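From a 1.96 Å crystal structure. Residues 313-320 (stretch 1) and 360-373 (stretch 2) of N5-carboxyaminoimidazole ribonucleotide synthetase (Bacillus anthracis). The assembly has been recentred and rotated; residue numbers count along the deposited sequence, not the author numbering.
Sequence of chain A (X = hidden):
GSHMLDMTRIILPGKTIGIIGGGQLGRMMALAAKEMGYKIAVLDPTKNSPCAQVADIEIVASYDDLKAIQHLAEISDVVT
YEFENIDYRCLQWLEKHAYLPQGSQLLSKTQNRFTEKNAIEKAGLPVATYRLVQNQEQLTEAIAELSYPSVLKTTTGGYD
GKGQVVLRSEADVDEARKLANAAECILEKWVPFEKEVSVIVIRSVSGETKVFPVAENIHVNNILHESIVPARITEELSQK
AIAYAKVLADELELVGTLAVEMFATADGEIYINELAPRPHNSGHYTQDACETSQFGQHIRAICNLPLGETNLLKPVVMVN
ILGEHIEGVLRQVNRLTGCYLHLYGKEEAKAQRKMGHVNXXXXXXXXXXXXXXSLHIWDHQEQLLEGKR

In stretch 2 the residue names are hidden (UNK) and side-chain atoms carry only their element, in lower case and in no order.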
# COMPACT_ATOMS: atom_id res chain seq x y z
N LEU A 313 -1.23 13.11 -6.61
CA LEU A 313 -1.14 12.51 -7.94
C LEU A 313 -2.49 12.45 -8.65
O LEU A 313 -2.53 12.40 -9.87
CB LEU A 313 -0.51 11.11 -7.86
CG LEU A 313 0.93 11.03 -7.32
CD1 LEU A 313 1.43 9.59 -7.36
CD2 LEU A 313 1.87 11.96 -8.09
N LYS A 314 -3.57 12.44 -7.88
CA LYS A 314 -4.93 12.54 -8.42
C LYS A 314 -5.86 13.16 -7.38
O LYS A 314 -5.69 12.92 -6.18
CB LYS A 314 -5.45 11.15 -8.85
CG LYS A 314 -6.70 11.17 -9.78
CD LYS A 314 -6.59 10.12 -10.89
CE LYS A 314 -7.94 9.85 -11.55
NZ LYS A 314 -7.83 8.70 -12.51
N PRO A 315 -6.86 13.96 -7.82
CA PRO A 315 -7.86 14.47 -6.87
C PRO A 315 -8.69 13.32 -6.24
O PRO A 315 -8.92 12.29 -6.89
CB PRO A 315 -8.72 15.40 -7.73
CG PRO A 315 -7.82 15.83 -8.85
CD PRO A 315 -6.99 14.61 -9.14
N VAL A 316 -9.11 13.50 -5.00
CA VAL A 316 -9.69 12.42 -4.22
C VAL A 316 -10.77 12.92 -3.26
O VAL A 316 -10.68 14.03 -2.71
CB VAL A 316 -8.57 11.61 -3.45
CG1 VAL A 316 -7.70 12.55 -2.60
CG2 VAL A 316 -9.16 10.46 -2.58
N VAL A 317 -11.80 12.10 -3.08
CA VAL A 317 -12.73 12.28 -1.97
C VAL A 317 -12.66 11.03 -1.13
O VAL A 317 -13.00 9.93 -1.61
CB VAL A 317 -14.20 12.52 -2.45
CG1 VAL A 317 -15.17 12.53 -1.28
CG2 VAL A 317 -14.28 13.84 -3.21
N MET A 318 -12.22 11.18 0.11
CA MET A 318 -12.30 10.09 1.06
C MET A 318 -13.67 10.13 1.71
O MET A 318 -14.13 11.21 2.11
CB MET A 318 -11.22 10.21 2.14
CG MET A 318 -11.24 8.99 3.06
SD MET A 318 -11.04 9.33 4.80
CE MET A 318 -12.55 10.23 5.20
N VAL A 319 -14.33 8.98 1.77
CA VAL A 319 -15.59 8.88 2.52
C VAL A 319 -15.46 7.85 3.63
O VAL A 319 -15.02 6.72 3.40
CB VAL A 319 -16.80 8.50 1.63
CG1 VAL A 319 -18.11 8.87 2.36
CG2 VAL A 319 -16.74 9.22 0.32
N ASN A 320 -15.84 8.23 4.85
CA ASN A 320 -15.82 7.29 5.96
C ASN A 320 -16.92 6.24 5.89
O ASN A 320 -18.05 6.55 5.50
CB ASN A 320 -15.95 8.03 7.31
CG ASN A 320 -14.62 8.24 8.00
OD1 ASN A 320 -13.58 7.72 7.58
ND2 ASN A 320 -14.65 8.99 9.10
N UNK A 360 -12.25 7.85 -3.33
CA UNK A 360 -12.80 7.98 -4.66
C UNK A 360 -11.91 8.93 -5.46
O UNK A 360 -11.91 10.14 -5.21
c UNK A 360 -14.84 8.58 -6.06
c UNK A 360 -15.13 7.72 -3.70
c UNK A 360 -16.50 8.38 -3.41
c UNK A 360 -14.25 8.54 -4.64
N UNK A 361 -11.18 8.36 -6.41
CA UNK A 361 -10.23 9.10 -7.24
C UNK A 361 -10.88 9.53 -8.55
O UNK A 361 -11.58 8.74 -9.19
c UNK A 361 -7.70 8.44 -6.72
c UNK A 361 -9.00 8.24 -7.52
c UNK A 361 -6.69 7.40 -7.17
c UNK A 361 -7.89 8.38 -5.22
N UNK A 362 -10.67 10.79 -8.93
CA UNK A 362 -11.22 11.34 -10.17
C UNK A 362 -10.48 12.60 -10.56
O UNK A 362 -10.04 13.36 -9.68
n UNK A 362 -14.06 10.57 -11.78
o UNK A 362 -13.39 12.68 -12.10
c UNK A 362 -13.43 11.67 -11.40
c UNK A 362 -12.73 11.62 -10.05
N UNK A 363 -10.33 12.83 -11.86
CA UNK A 363 -9.73 14.08 -12.35
C UNK A 363 -10.54 15.30 -11.93
O UNK A 363 -10.00 16.38 -11.75
o UNK A 363 -8.69 12.57 -15.47
c UNK A 363 -8.50 13.15 -14.38
c UNK A 363 -9.59 14.08 -13.88
o UNK A 363 -7.45 13.00 -13.71
N UNK A 364 -11.85 15.11 -11.78
CA UNK A 364 -12.72 16.21 -11.35
C UNK A 364 -13.34 15.91 -9.98
O UNK A 364 -14.04 14.91 -9.80
c UNK A 364 -14.75 17.63 -12.04
o UNK A 364 -15.11 17.79 -10.87
c UNK A 364 -13.78 16.52 -12.44
n UNK A 364 -15.21 18.40 -13.03
N UNK A 365 -13.07 16.79 -9.02
CA UNK A 365 -13.55 16.58 -7.64
C UNK A 365 -15.08 16.47 -7.52
O UNK A 365 -15.60 15.67 -6.74
c UNK A 365 -11.57 15.98 -5.31
c UNK A 365 -13.89 17.84 -5.46
c UNK A 365 -11.59 17.22 -6.20
c UNK A 365 -12.98 17.64 -6.67
N UNK A 366 -15.80 17.28 -8.31
CA UNK A 366 -17.26 17.26 -8.26
C UNK A 366 -17.84 15.93 -8.75
O UNK A 366 -18.90 15.50 -8.30
c UNK A 366 -17.42 19.84 -8.53
c UNK A 366 -17.87 18.45 -9.03
o UNK A 366 -17.03 20.87 -6.40
o UNK A 366 -18.92 19.75 -6.64
c UNK A 366 -17.82 20.17 -7.09
N UNK A 367 -17.14 15.26 -9.66
CA UNK A 367 -17.57 13.96 -10.16
C UNK A 367 -17.42 12.91 -9.06
O UNK A 367 -18.32 12.08 -8.86
c UNK A 367 -17.08 14.58 -12.56
c UNK A 367 -17.12 12.16 -11.90
c UNK A 367 -16.78 13.58 -11.44
N UNK A 368 -16.32 12.98 -8.32
CA UNK A 368 -16.10 12.11 -7.16
C UNK A 368 -17.16 12.33 -6.09
O UNK A 368 -17.68 11.36 -5.51
c UNK A 368 -14.69 12.31 -6.58
N UNK A 369 -17.49 13.59 -5.82
CA UNK A 369 -18.56 13.90 -4.87
C UNK A 369 -19.89 13.29 -5.31
O UNK A 369 -20.61 12.71 -4.50
c UNK A 369 -17.75 17.56 -3.75
c UNK A 369 -17.65 15.47 -2.36
c UNK A 369 -17.61 16.04 -3.77
c UNK A 369 -18.70 15.41 -4.65
N UNK A 370 -20.18 13.41 -6.60
CA UNK A 370 -21.42 12.87 -7.16
C UNK A 370 -21.44 11.35 -7.07
O UNK A 370 -22.47 10.75 -6.76
o UNK A 370 -22.94 12.52 -11.05
c UNK A 370 -22.99 13.72 -8.98
c UNK A 370 -21.57 13.33 -8.61
c UNK A 370 -23.25 13.60 -10.48
o UNK A 370 -23.78 14.56 -11.08
N UNK A 371 -20.28 10.73 -7.32
CA UNK A 371 -20.17 9.28 -7.21
C UNK A 371 -20.61 8.76 -5.83
O UNK A 371 -21.39 7.82 -5.74
c UNK A 371 -18.60 7.26 -7.44
c UNK A 371 -19.32 5.01 -8.27
n UNK A 371 -20.12 4.21 -9.24
c UNK A 371 -19.33 6.51 -8.57
c UNK A 371 -18.76 8.79 -7.55
N UNK A 372 -20.11 9.38 -4.76
CA UNK A 372 -20.51 9.03 -3.40
C UNK A 372 -22.03 9.17 -3.18
O UNK A 372 -22.66 8.26 -2.63
c UNK A 372 -19.75 9.87 -2.36
N UNK A 373 -22.60 10.28 -3.62
CA UNK A 373 -24.06 10.50 -3.52
C UNK A 373 -24.83 9.40 -4.25
O UNK A 373 -25.75 8.79 -3.68
n UNK A 373 -23.23 15.91 -3.11
c UNK A 373 -24.43 13.01 -3.14
c UNK A 373 -23.83 15.19 -4.28
c UNK A 373 -24.44 11.86 -4.12
c UNK A 373 -24.96 14.28 -3.81
O HOH W 1 -6.06 9.95 -14.14

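Position 360 has four side-chain carbons, forked at the first, one arm two carbons long. Its backbone N donates to Val 317 O at 2.8 Å, and its backbone O accepts from Val 317 N at 2.9 Å. The tip of the longer arm lies 3.8 Å from Val 319 CG2. The early fork makes it Ile 360, and the tip is CD1.

Position 361 also has four carbons, but the fork is at the second. One tip lies 3.6 Å from Val 316 CG2. Its CA makes a CA-H...O contact with Pro 315 O at 3.5 Å. This is Leu 361, and the tip is CD1.

Position 362 has two carbons, the second carrying one O and one N: an amide. Its CB points away from stretch 1, but its backbone N donates to Pro 315 O at 3.1 Å. It is Asn 362.

Position 363 has two carbons, the second carrying two O, a carboxylate. One oxygen is 4.5 Å from Lys 314 NZ, too far for a salt bridge. A water accepts from Lys 314 NZ and donates a weak bond to that oxygen. This is Asp 363, and the oxygen is OD2.

Position 364 repeats the two-carbon amide and does not touch stretch 1. It is Asn 364, the N-cap. Its backbone N donates to Asn 362 OD1 at 2.9 Å. Its own OD1 accepts weak bonds from the backbone N atoms of 366 and 367.

Position 365 has four carbons, forked at the first, one arm longer. The inner carbon of that arm lies 3.7 Å from Pro 315 CB, and its tip reaches Val 317 CG2 at 4.0 Å. This is Ile 365; the atoms are CG1 and CD1.

Position 366, three carbons ending in two O, is Glu 366. Position 367, one carbon carrying two, is Val 367. Neither touches stretch 1.

Position 368 has a single carbon, a CB 3.7 Å from Val 317 CG2. It is Ala 368.

Position 369 has four carbons, forked at the second. One tip lies 3.8 Å from Val 317 CG2. This is Leu 369.

Position 370 matches 366: Glu 370. Position 371, four carbons in a row ending in N, is Lys 371. Both are out of reach.

Position 372 has one carbon, a CB 4.1 Å from Val 319 CG2. It is Ala 372.

Position 373 matches 371: Lys 373, out of reach.

Antiparallel backbone bonds join the strands, and the helix packs over the sheet face bearing Val 317 and Ile 360, where Ile 365, Ala 368 and Leu 369 meet Val 317.

Stretch 2 (360-373) ILNDNIEVALEKAK
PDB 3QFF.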